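Local coordinates for protein dihydroorotase (Saccharomyces cerevisiae, PDB 7CA0) that catalyses the zinc-dependent, reversible interconversion of N-carbamoyl-L-aspartate and (S)-dihydroorotate, the third step of de novo pyrimidine biosynthesis, at residues H16-A21 / S259-V264; M41-P46 / V104-A109. All coordinates share one frame; numbering follows the deposited sequence.

An active site assembled from loops far apart in sequence is well illustrated by contacts 1 and 2, whose centres lie about 12 Å apart and which both touch bound 5-fluoroorotate. Contact 1 supplies a zinc ligand, His16, and bonds from Arg18 and His262 to the ligand; contact 2, formed by residues lying between the two segments of contact 1 along the chain, adds the bond from Asn43 ND2 to O2 and brings Thr106 near O6. They also touch each other: His16 ND1 lies 2.9 Å from Asn43 OD1 in a weak hydrogen bond, and His16 CE1 is 3.4 Å from Met41 CB. The ligand carbonyl O2 is thus held from both contacts.

Contact 1 (H16-A21 / S259-V264); sequences HVREGA and SAPHPV. With ZN (zinc ion), chain E; FOT (5-fluoro-2,6-dioxo-1,2,3,6-tetrahydropyrimidine-4-carboxylic acid), chain G.
In the metal and substrate site of this amidohydrolase, His16 and Arg18 lie against Ala260, Pro261 and His262. His16 NE2 binds a zinc ion at 2.1 Å, alongside His14 and Asp258, while its backbone N donates to Ser259 O at 3.1 Å, tying the metal-binding segment to the one that follows Asp258. Pro261 CD packs 3.3 Å from His16 O. Such a pairing is familiar from the TIM-barrel fold of the superfamily: a His-X-His pair at the end of the first barrel strand meets an aspartate after the last, here strand 253-255, so the contact joins neighbouring loops at the barrel's catalytic end. Arg18 reaches over from the opposite direction to Pro261, its chain bent at CG (chi2 -52°), which brings the guanidinium side-on to a single backbone oxygen. NE lies 2.8 Å and NH2 2.7 Å from Pro261 O; NE donates in the carbonyl plane, NH2 from 46° above it, and the oxygen stays in the guanidinium plane. This double grip fixes the rotation of the group and turns NH1 toward the ligand. NH1 donates to O2 of 5-fluoroorotate and His262 NE2 to its O6, both modelled at a doubtfully short 2.4 Å. Over the face of the His262 ring lies Arg18 NH2, 3.1 Å from NE2 but poorly angled for a hydrogen bond. The ligand brings its O2-N3 side over one face of the His16 ring, near the rim, its own plane turned steeply rather than stacked, and Ala260 CB packs against C6.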
loop_
_atom_site.group_PDB
_atom_site.type_symbol
_atom_site.label_atom_id
_atom_site.label_comp_id
_atom_site.label_asym_id
_atom_site.label_seq_id
_atom_site.Cartn_x
_atom_site.Cartn_y
_atom_site.Cartn_z
ATOM N N HIS A 16 11.545 -16.778 10.349
ATOM C CA HIS A 16 10.323 -17.211 11.008
ATOM C C HIS A 16 9.931 -18.597 10.539
ATOM O O HIS A 16 9.771 -18.822 9.335
ATOM C CB HIS A 16 9.173 -16.245 10.727
ATOM C CG HIS A 16 9.385 -14.883 11.293
ATOM N ND1 HIS A 16 8.849 -14.492 12.500
ATOM C CD2 HIS A 16 10.092 -13.825 10.832
ATOM C CE1 HIS A 16 9.217 -13.250 12.760
ATOM N NE2 HIS A 16 9.967 -12.819 11.763
ATOM N N VAL A 17 9.776 -19.544 11.461
ATOM C CA VAL A 17 9.437 -20.926 11.012
ATOM C C VAL A 17 8.134 -21.412 11.634
ATOM O O VAL A 17 7.843 -22.579 11.488
ATOM C CB VAL A 17 10.560 -21.921 11.360
ATOM C CG1 VAL A 17 10.145 -23.340 11.002
ATOM C CG2 VAL A 17 11.849 -21.540 10.647
ATOM N N ARG A 18 7.445 -20.553 12.378
ATOM C CA ARG A 18 6.120 -20.844 12.990
ATOM C C ARG A 18 6.171 -22.093 13.869
ATOM O O ARG A 18 7.159 -22.302 14.559
ATOM C CB ARG A 18 5.034 -21.012 11.927
ATOM C CG ARG A 18 5.002 -19.918 10.875
ATOM C CD ARG A 18 4.965 -18.516 11.427
ATOM N NE ARG A 18 4.749 -17.560 10.367
ATOM C CZ ARG A 18 4.973 -16.269 10.457
ATOM N NH1 ARG A 18 5.422 -15.748 11.576
ATOM N NH2 ARG A 18 4.743 -15.498 9.423
ATOM N N GLU A 19 5.072 -22.836 13.883
ATOM C CA GLU A 19 4.940 -24.094 14.644
ATOM C C GLU A 19 4.061 -25.054 13.847
ATOM O O GLU A 19 3.686 -24.737 12.730
ATOM C CB GLU A 19 4.211 -23.824 15.951
ATOM C CG GLU A 19 5.100 -23.372 17.080
ATOM C CD GLU A 19 4.341 -23.108 18.366
ATOM O OE1 GLU A 19 3.592 -22.115 18.415
ATOM O OE2 GLU A 19 4.495 -23.899 19.311
ATOM N N GLY A 20 3.849 -26.261 14.360
ATOM C CA GLY A 20 2.953 -27.224 13.765
ATOM C C GLY A 20 3.309 -27.558 12.336
ATOM O O GLY A 20 4.483 -27.562 11.938
ATOM N N ALA A 21 2.268 -27.786 11.529
ATOM C CA ALA A 21 2.472 -28.263 10.164
ATOM C C ALA A 21 3.222 -27.240 9.319
ATOM O O ALA A 21 4.010 -27.608 8.441
ATOM C CB ALA A 21 1.125 -28.600 9.532
ATOM N N SER A 259 12.046 -14.048 6.208
ATOM C CA SER A 259 11.098 -14.959 5.592
ATOM C C SER A 259 10.012 -15.258 6.610
ATOM O O SER A 259 10.306 -15.739 7.709
ATOM C CB SER A 259 11.788 -16.237 5.127
ATOM O OG SER A 259 10.858 -17.142 4.552
ATOM N N ALA A 260 8.770 -14.927 6.246
ATOM C CA ALA A 260 7.603 -14.929 7.128
ATOM C C ALA A 260 6.471 -15.693 6.449
ATOM O O ALA A 260 5.695 -15.108 5.679
ATOM C CB ALA A 260 7.159 -13.506 7.451
ATOM N N PRO A 261 6.383 -17.007 6.655
ATOM C CA PRO A 261 5.347 -17.793 5.961
ATOM C C PRO A 261 3.952 -17.539 6.528
ATOM O O PRO A 261 3.761 -17.439 7.743
ATOM C CB PRO A 261 5.784 -19.246 6.181
ATOM C CG PRO A 261 6.704 -19.217 7.368
ATOM C CD PRO A 261 7.249 -17.828 7.525
ATOM N N HIS A 262 2.983 -17.375 5.616
ATOM C CA HIS A 262 1.554 -17.309 5.901
ATOM C C HIS A 262 0.815 -18.159 4.878
ATOM O O HIS A 262 1.158 -18.124 3.684
ATOM C CB HIS A 262 1.013 -15.865 5.839
ATOM C CG HIS A 262 1.450 -15.007 6.986
ATOM N ND1 HIS A 262 0.786 -14.987 8.192
ATOM C CD2 HIS A 262 2.496 -14.161 7.119
ATOM C CE1 HIS A 262 1.407 -14.169 9.025
ATOM N NE2 HIS A 262 2.448 -13.653 8.397
ATOM N N PRO A 263 -0.203 -18.910 5.285
ATOM C CA PRO A 263 -0.995 -19.631 4.284
ATOM C C PRO A 263 -1.683 -18.643 3.352
ATOM O O PRO A 263 -2.004 -17.515 3.734
ATOM C CB PRO A 263 -1.994 -20.451 5.122
ATOM C CG PRO A 263 -1.941 -19.879 6.500
ATOM C CD PRO A 263 -0.624 -19.200 6.671
ATOM N N VAL A 264 -1.826 -19.052 2.092
ATOM C CA VAL A 264 -2.381 -18.174 1.061
ATOM C C VAL A 264 -3.696 -17.530 1.502
ATOM O O VAL A 264 -3.979 -16.378 1.158
ATOM C CB VAL A 264 -2.529 -18.941 -0.266
ATOM C CG1 VAL A 264 -3.540 -20.072 -0.148
ATOM C CG2 VAL A 264 -2.930 -17.988 -1.349
HETATM ZN ZN ZN E . 10.478 -10.904 11.200
HETATM C C2 FOT G . 6.091 -12.626 11.303
HETATM C C6 FOT G . 5.032 -11.814 9.497
HETATM C C5 FOT G . 5.857 -10.680 9.512
HETATM O O2 FOT G . 6.158 -13.503 12.071
HETATM N N3 FOT G . 6.959 -11.568 11.416
HETATM N N1 FOT G . 5.136 -12.771 10.368
HETATM O O6 FOT G . 4.176 -12.047 8.717
HETATM F F5 FOT G . 5.774 -9.672 8.597
HETATM C C4 FOT G . 6.887 -10.573 10.558
HETATM C C41 FOT G . 7.833 -9.354 10.652
HETATM O O42 FOT G . 8.381 -9.025 11.724
HETATM O O41 FOT G . 8.099 -8.632 9.665
HETATM O O HOH W 1 10.588 -18.917 6.285
#

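Contact 2 (M41-P46 / V104-A109); sequences MPNLQP and VTTNSA. With FOT (5-fluoro-2,6-dioxo-1,2,3,6-tetrahydropyrimidine-4-carboxylic acid), chain G.
Asn107 and Asn43 each use a side-chain amide to hydrogen-bond a backbone carbonyl of the other loop. From CB, which lies 3.2 Å from Asn43 O and also packs on Asn43 CB, the Asn107 side chain runs to CG beside the aliphatic part of Gln45 and there splits. ND2 turns back to donate to Asn43 O at 2.6 Å, a nearly straight bond (164°) lying close to its own amide plane. OD1 accepts from Gln45 NE2 at 3.1 Å; the two side chains cross at about a right angle, and the donor sits above the carbonyl plane of Asn107. Both ends of the amide are thus engaged, which sets its flip. Asn43 CG sits between the backbone N and carbonyl carbon (chi1 61°), pointing ND2 at the pocket. There Asn43 ND2 donates to Thr106 O at 3.1 Å and to O2 of 5-fluoroorotate. Thr106 and Asn107 are the central residues of a type II beta turn from Thr105 to Ser108, braced by Ser108 OG donating to Thr105 O at 2.9 Å. The turn presents Thr106 OG1 to the ligand, 3.0 Å from O6, and probably corresponds to the mobile loop whose paired threonines meet substrate in other class II dihydroorotases. Asn43, the centre of an inverse gamma turn, belongs to the loop from strand 37-40 to helix 51-64, and Leu44 of that loop packs on Arg53 and Tyr57 of the helix; the Thr105-Ser108 turn follows helix 82-90 and precedes helix 121-130 in the chain.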
loop_
_atom_site.group_PDB
_atom_site.type_symbol
_atom_site.label_atom_id
_atom_site.label_comp_id
_atom_site.label_asym_id
_atom_site.label_seq_id
_atom_site.Cartn_x
_atom_site.Cartn_y
_atom_site.Cartn_z
ATOM N N MET A 41 13.154 -16.368 15.124
ATOM C CA MET A 41 12.388 -15.328 15.789
ATOM C C MET A 41 11.291 -15.925 16.673
ATOM O O MET A 41 10.848 -17.050 16.438
ATOM C CB MET A 41 11.782 -14.377 14.758
ATOM C CG MET A 41 12.802 -13.463 14.056
ATOM S SD MET A 41 13.753 -12.525 15.251
ATOM C CE MET A 41 14.929 -11.561 14.296
ATOM N N PRO A 42 10.878 -15.203 17.722
ATOM C CA PRO A 42 10.023 -15.775 18.784
ATOM C C PRO A 42 8.523 -15.438 18.754
ATOM O O PRO A 42 7.826 -15.761 19.731
ATOM C CB PRO A 42 10.655 -15.160 20.036
ATOM C CG PRO A 42 10.994 -13.746 19.582
ATOM C CD PRO A 42 11.442 -13.896 18.124
ATOM N N ASN A 43 7.995 -14.795 17.717
ATOM C CA ASN A 43 6.624 -14.290 17.766
ATOM C C ASN A 43 5.614 -15.391 17.414
ATOM O O ASN A 43 4.807 -15.277 16.495
ATOM C CB ASN A 43 6.483 -13.076 16.857
ATOM C CG ASN A 43 6.788 -13.400 15.399
ATOM O OD1 ASN A 43 7.507 -14.355 15.113
ATOM N ND2 ASN A 43 6.223 -12.620 14.473
ATOM N N LEU A 44 5.669 -16.473 18.183
ATOM C CA LEU A 44 4.649 -17.506 18.146
ATOM C C LEU A 44 3.458 -17.090 19.012
ATOM O O LEU A 44 3.492 -16.085 19.739
ATOM C CB LEU A 44 5.195 -18.844 18.639
ATOM C CG LEU A 44 6.586 -19.326 18.265
ATOM C CD1 LEU A 44 6.795 -20.714 18.848
ATOM C CD2 LEU A 44 6.733 -19.348 16.763
ATOM N N GLN A 45 2.394 -17.896 18.953
ATOM C CA GLN A 45 1.293 -17.762 19.900
ATOM C C GLN A 45 1.326 -18.932 20.871
ATOM O O GLN A 45 1.067 -20.072 20.463
ATOM C CB GLN A 45 -0.048 -17.724 19.167
ATOM C CG GLN A 45 -0.286 -16.485 18.336
ATOM C CD GLN A 45 -1.703 -16.420 17.781
ATOM O OE1 GLN A 45 -2.557 -17.224 18.154
ATOM N NE2 GLN A 45 -1.951 -15.468 16.874
ATOM N N PRO A 46 1.657 -18.722 22.150
ATOM C CA PRO A 46 2.059 -17.447 22.757
ATOM C C PRO A 46 3.528 -17.149 22.473
ATOM O O PRO A 46 4.228 -18.048 22.016
ATOM C CB PRO A 46 1.804 -17.677 24.256
ATOM C CG PRO A 46 1.899 -19.134 24.439
ATOM C CD PRO A 46 1.416 -19.764 23.165
ATOM N N VAL A 104 2.384 -3.406 15.479
ATOM C CA VAL A 104 2.929 -3.013 14.179
ATOM C C VAL A 104 3.038 -4.176 13.197
ATOM O O VAL A 104 3.195 -3.934 11.992
ATOM C CB VAL A 104 4.318 -2.358 14.296
ATOM C CG1 VAL A 104 4.250 -1.054 15.087
ATOM C CG2 VAL A 104 5.309 -3.336 14.908
ATOM N N THR A 105 3.021 -5.422 13.672
ATOM C CA THR A 105 3.266 -6.559 12.793
ATOM C C THR A 105 2.696 -7.827 13.424
ATOM O O THR A 105 2.047 -7.788 14.476
ATOM C CB THR A 105 4.764 -6.682 12.497
ATOM O OG1 THR A 105 4.970 -7.632 11.448
ATOM C CG2 THR A 105 5.519 -7.099 13.752
ATOM N N THR A 106 2.947 -8.960 12.755
ATOM C CA THR A 106 2.407 -10.250 13.183
ATOM C C THR A 106 2.797 -10.606 14.611
ATOM O O THR A 106 3.967 -10.503 15.000
ATOM C CB THR A 106 2.874 -11.363 12.244
ATOM O OG1 THR A 106 2.404 -11.094 10.919
ATOM C CG2 THR A 106 2.301 -12.697 12.700
ATOM N N ASN A 107 1.796 -11.031 15.383
ATOM C CA ASN A 107 1.974 -11.521 16.749
ATOM C C ASN A 107 2.784 -10.528 17.584
ATOM O O ASN A 107 3.686 -10.889 18.345
ATOM C CB ASN A 107 2.603 -12.913 16.744
ATOM C CG ASN A 107 1.685 -13.987 16.118
ATOM O OD1 ASN A 107 0.454 -13.810 15.992
ATOM N ND2 ASN A 107 2.289 -15.125 15.755
ATOM N N SER A 108 2.455 -9.250 17.427
ATOM C CA SER A 108 3.088 -8.171 18.161
ATOM C C SER A 108 2.164 -7.575 19.207
ATOM O O SER A 108 2.523 -6.566 19.828
ATOM C CB SER A 108 3.537 -7.071 17.190
ATOM O OG SER A 108 2.447 -6.218 16.847
ATOM N N ALA A 109 0.970 -8.148 19.391
ATOM C CA ALA A 109 0.018 -7.585 20.337
ATOM C C ALA A 109 0.571 -7.609 21.751
ATOM O O ALA A 109 0.221 -6.751 22.569
ATOM C CB ALA A 109 -1.314 -8.331 20.253
HETATM C C2 FOT G . 6.091 -12.626 11.303
HETATM C C6 FOT G . 5.032 -11.814 9.497
HETATM C C5 FOT G . 5.857 -10.680 9.512
HETATM O O2 FOT G . 6.158 -13.503 12.071
HETATM N N3 FOT G . 6.959 -11.568 11.416
HETATM N N1 FOT G . 5.136 -12.771 10.368
HETATM O O6 FOT G . 4.176 -12.047 8.717
HETATM F F5 FOT G . 5.774 -9.672 8.597
HETATM C C4 FOT G . 6.887 -10.573 10.558
HETATM C C41 FOT G . 7.833 -9.354 10.652
HETATM O O42 FOT G . 8.381 -9.025 11.724
HETATM O O41 FOT G . 8.099 -8.632 9.665
#